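Local coordinates for glycerophosphoryl diester phosphodiesterase (PDB 3KS6), which belongs to the glycerophosphoryl diester phosphodiesterase family, has a TIM-barrel type of fold and carries a bound magnesium ion, at residues G16-P20 / H21-A25; T61-I64 / V65-T68. All blocks are in the same frame, centred on the assembly; numbering follows the deposited sequence.

In the fold
From the N terminus, strand 4-8 opens the parallel barrel and helix 12-15 follows. Contact 1 (16-20 with 21-25) is the junction from the loop after that helix into helix 20-27, which leads on to strand 33-40. Beyond strand 46-48 the chain runs out into a long loop, where contact 2 (61-64 with 65-68) makes a tight turn just ahead of helix 69-74. The two contacts are in series, neither enclosing the other; their centres lie about 21 Å apart. The nearest atoms of contact 1 and contact 2 are about 9 Å apart, without touching. Contact 1 joins a buried loop to a helix packed on the barrel, whereas contact 2 is a surface turn whose Ile64 and Val65 rest on strand 33-40.

Contact 1: G16-P20 / H21-A25; sequences GDSTP and HGFTA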
loop_
_atom_site.group_PDB
_atom_site.type_symbol
_atom_site.label_atom_id
_atom_site.label_comp_id
_atom_site.label_asym_id
_atom_site.label_seq_id
_atom_site.Cartn_x
_atom_site.Cartn_y
_atom_site.Cartn_z
ATOM N N GLY A 16 0.509 -3.185 -15.217
ATOM C CA GLY A 16 -0.915 -3.100 -15.014
ATOM C C GLY A 16 -1.212 -3.069 -13.542
ATOM O O GLY A 16 -0.353 -3.369 -12.706
ATOM N N ASP A 17 -2.459 -2.745 -13.229
ATOM C CA ASP A 17 -2.880 -2.531 -11.862
ATOM C C ASP A 17 -3.233 -3.842 -11.151
ATOM O O ASP A 17 -4.208 -4.510 -11.496
ATOM C CB ASP A 17 -4.069 -1.581 -11.891
ATOM C CG ASP A 17 -4.489 -1.080 -10.505
ATOM O OD1 ASP A 17 -4.509 -1.858 -9.528
ATOM O OD2 ASP A 17 -4.833 0.118 -10.432
ATOM N N SER A 18 -2.433 -4.213 -10.156
ATOM C CA SER A 18 -2.725 -5.380 -9.306
ATOM C C SER A 18 -2.840 -6.679 -10.093
ATOM O O SER A 18 -3.738 -7.522 -9.850
ATOM C CB SER A 18 -4.004 -5.142 -8.458
ATOM O OG SER A 18 -3.920 -3.926 -7.759
ATOM N N THR A 19 -1.903 -6.883 -11.015
ATOM C CA THR A 19 -1.966 -8.045 -11.893
ATOM C C THR A 19 -1.059 -9.150 -11.395
ATOM O O THR A 19 -0.022 -8.862 -10.763
ATOM C CB THR A 19 -1.479 -7.715 -13.337
ATOM O OG1 THR A 19 -0.149 -7.189 -13.280
ATOM C CG2 THR A 19 -2.454 -6.715 -14.076
ATOM N N PRO A 20 -1.395 -10.411 -11.730
ATOM C CA PRO A 20 -0.470 -11.501 -11.443
ATOM C C PRO A 20 0.959 -11.255 -11.978
ATOM O O PRO A 20 1.945 -11.539 -11.287
ATOM C CB PRO A 20 -1.127 -12.698 -12.150
ATOM C CG PRO A 20 -2.586 -12.383 -12.118
ATOM C CD PRO A 20 -2.665 -10.900 -12.312
ATOM N N HIS A 21 1.086 -10.728 -13.194
ATOM C CA HIS A 21 2.425 -10.411 -13.742
ATOM C C HIS A 21 3.182 -9.407 -12.853
ATOM O O HIS A 21 4.355 -9.625 -12.519
ATOM C CB HIS A 21 2.286 -9.894 -15.178
ATOM C CG HIS A 21 3.588 -9.632 -15.859
ATOM N ND1 HIS A 21 3.683 -8.877 -17.009
ATOM C CD2 HIS A 21 4.853 -9.997 -15.543
ATOM C CE1 HIS A 21 4.949 -8.817 -17.386
ATOM N NE2 HIS A 21 5.678 -9.481 -16.510
ATOM N N GLY A 22 2.510 -8.332 -12.430
ATOM C CA GLY A 22 3.199 -7.356 -11.579
ATOM C C GLY A 22 3.579 -7.922 -10.231
ATOM O O GLY A 22 4.707 -7.767 -9.768
ATOM N N PHE A 23 2.659 -8.631 -9.597
ATOM C CA PHE A 23 2.995 -9.167 -8.293
ATOM C C PHE A 23 4.114 -10.240 -8.362
ATOM O O PHE A 23 4.918 -10.362 -7.436
ATOM C CB PHE A 23 1.759 -9.702 -7.587
ATOM C CG PHE A 23 0.788 -8.639 -7.153
ATOM C CD1 PHE A 23 1.176 -7.648 -6.261
ATOM C CD2 PHE A 23 -0.543 -8.667 -7.561
ATOM C CE1 PHE A 23 0.299 -6.680 -5.838
ATOM C CE2 PHE A 23 -1.420 -7.691 -7.111
ATOM C CZ PHE A 23 -0.993 -6.706 -6.236
ATOM N N THR A 24 4.155 -10.970 -9.470
ATOM C CA THR A 24 5.146 -12.023 -9.692
ATOM C C THR A 24 6.494 -11.375 -9.947
ATOM O O THR A 24 7.492 -11.749 -9.320
ATOM C CB THR A 24 4.705 -12.972 -10.866
ATOM O OG1 THR A 24 3.462 -13.593 -10.521
ATOM C CG2 THR A 24 5.722 -14.100 -11.108
ATOM N N ALA A 25 6.517 -10.367 -10.810
ATOM C CA ALA A 25 7.752 -9.689 -11.155
ATOM C C ALA A 25 8.287 -8.982 -9.917
ATOM O O ALA A 25 9.476 -9.052 -9.616
ATOM C CB ALA A 25 7.545 -8.688 -12.330
#
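The hydroxyl of Thr19 caps the helix that starts at Pro20, its OG1 accepting the N-H of Gly22 at 3.0 Å. With chi1 at 57°, OG1 is held between the threonine's own backbone N and carbonyl carbon, facing the first turn of the helix; the same oxygen is also hydrogen-bonded to Phe15 O, which ties the new helix to the end of the one before. Thr19 O then takes the N-H of Phe23 at 2.9 Å in a nearly straight bond.

Phe23 has CG anti to its carbonyl carbon (chi1 -70°), which turns the ring back toward the incoming loop. Its CD2 passes 3.2 Å from Thr19 O, and CE2 lies 3.4 Å from Ser18 CA, with both loop atoms approaching the ring obliquely. Beyond this contact the ring is buried among Leu91 and Leu94 of helix 88-95, Val34 and Phe36 of strand 33-40, and Met86.

Pro20 O receives two bonds from Thr24. Thr24 OG1 reaches Pro20 O at 2.7 Å from above the carbonyl plane, and Thr24 N reaches the same Pro20 O at 2.9 Å from the opposite face, a side-chain bond added to the ordinary helical one. On the loop side, Ser18 OG donates to Asp17 OD1 at 2.8 Å, while OD2 of that carboxylate forms a salt bridge with Arg9. The Ser18 side chain is about 8 Å from the magnesium ion. A threonine N-cap followed by proline as the first helical residue is a classic helix start, here leading a loop near the metal site into helix 20-27 of this TIM-barrel protein.

Contact 2: T61-I64 / V65-T68; sequences TGAI and VDMT
Ala63 O and Ile64 O each accept a backbone N-H from three residues further along. Asp66 N reaches Ala63 O at 3.0 Å, and Met67 N reaches Ile64 O at 2.9 Å. Both donors stand well above the plane of the carbonyl they meet, 50° and 56° out of it, as the tight winding brings them in. Two successive i to i+3 bonds of this sort are the mark of a short 3-10 turn, in this case one on the surface, in the loop between strand 46-48 and helix 69-74.

The N-H of Ala63 is satisfied by a water, which accepts it at 3.1 Å and donates in turn to Asp66 OD2 at 2.9 Å. Asp66 CG lies anti to its carbonyl carbon (chi1 -67°), bringing OD2 back to within 3.6 Å of Ala63 CB. The extended chain of Met67, a selenomethionine, runs back past the carbonyl of Ala63, its CG 3.5 Å from Ala63 O. Upstream, the carboxylate of Asp55 holds the residues leading into the turn, OD2 bonding Thr61 OG1 and OD1 the backbone N of Gly62. At the exit, Thr68 OG1 caps helix 69-74 through Lys71 N.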
loop_
_atom_site.group_PDB
_atom_site.type_symbol
_atom_site.label_atom_id
_atom_site.label_comp_id
_atom_site.label_asym_id
_atom_site.label_seq_id
_atom_site.Cartn_x
_atom_site.Cartn_y
_atom_site.Cartn_z
ATOM N N THR A 61 -18.249 -4.243 -14.285
ATOM C CA THR A 61 -18.702 -3.125 -13.503
ATOM C C THR A 61 -19.310 -3.726 -12.249
ATOM O O THR A 61 -19.759 -4.887 -12.264
ATOM C CB THR A 61 -19.805 -2.341 -14.307
ATOM O OG1 THR A 61 -20.242 -1.201 -13.576
ATOM C CG2 THR A 61 -20.980 -3.215 -14.533
ATOM N N GLY A 62 -19.335 -2.929 -11.186
ATOM C CA GLY A 62 -19.969 -3.294 -9.944
ATOM C C GLY A 62 -19.055 -3.316 -8.720
ATOM O O GLY A 62 -17.835 -3.386 -8.834
ATOM N N ALA A 63 -19.688 -3.219 -7.549
ATOM C CA ALA A 63 -19.003 -3.290 -6.264
ATOM C C ALA A 63 -18.610 -4.711 -5.914
ATOM O O ALA A 63 -19.447 -5.590 -5.849
ATOM C CB ALA A 63 -19.892 -2.713 -5.164
ATOM N N ILE A 64 -17.326 -4.911 -5.584
ATOM C CA ILE A 64 -16.799 -6.236 -5.276
ATOM C C ILE A 64 -17.601 -6.915 -4.140
ATOM O O ILE A 64 -17.928 -8.112 -4.240
ATOM C CB ILE A 64 -15.287 -6.145 -4.913
ATOM C CG1 ILE A 64 -14.465 -5.713 -6.157
ATOM C CG2 ILE A 64 -14.773 -7.463 -4.281
ATOM C CD1 ILE A 64 -12.948 -5.297 -5.860
ATOM N N VAL A 65 -17.943 -6.144 -3.097
ATOM C CA VAL A 65 -18.632 -6.703 -1.929
ATOM C C VAL A 65 -20.040 -7.232 -2.267
ATOM O O VAL A 65 -20.568 -8.016 -1.489
ATOM C CB VAL A 65 -18.706 -5.688 -0.782
ATOM C CG1 VAL A 65 -19.662 -4.563 -1.108
ATOM C CG2 VAL A 65 -19.019 -6.390 0.578
ATOM N N ASP A 66 -20.623 -6.800 -3.394
ATOM C CA ASP A 66 -21.942 -7.260 -3.851
ATOM C C ASP A 66 -21.830 -8.482 -4.774
ATOM O O ASP A 66 -22.840 -9.021 -5.226
ATOM C CB ASP A 66 -22.653 -6.148 -4.620
ATOM C CG ASP A 66 -23.036 -4.971 -3.758
ATOM O OD1 ASP A 66 -23.155 -5.125 -2.538
ATOM O OD2 ASP A 66 -23.232 -3.877 -4.336
HETATM N N MSE A 67 -20.613 -8.943 -5.052
HETATM C CA MSE A 67 -20.387 -9.986 -6.041
HETATM C C MSE A 67 -19.760 -11.207 -5.407
HETATM O O MSE A 67 -19.010 -11.074 -4.456
HETATM C CB MSE A 67 -19.385 -9.474 -7.107
HETATM C CG MSE A 67 -19.883 -8.318 -7.928
HETATM SE SE MSE A 67 -18.407 -7.661 -9.093
HETATM C CE MSE A 67 -19.226 -6.346 -9.711
ATOM N N THR A 68 -19.998 -12.391 -5.985
ATOM C CA THR A 68 -19.307 -13.584 -5.558
ATOM C C THR A 68 -17.894 -13.555 -6.116
ATOM O O THR A 68 -17.622 -12.866 -7.105
ATOM C CB THR A 68 -19.982 -14.867 -6.096
ATOM O OG1 THR A 68 -19.963 -14.843 -7.526
ATOM C CG2 THR A 68 -21.407 -14.969 -5.573
HETATM O O HOH W 1 -22.714 -3.557 -7.202
#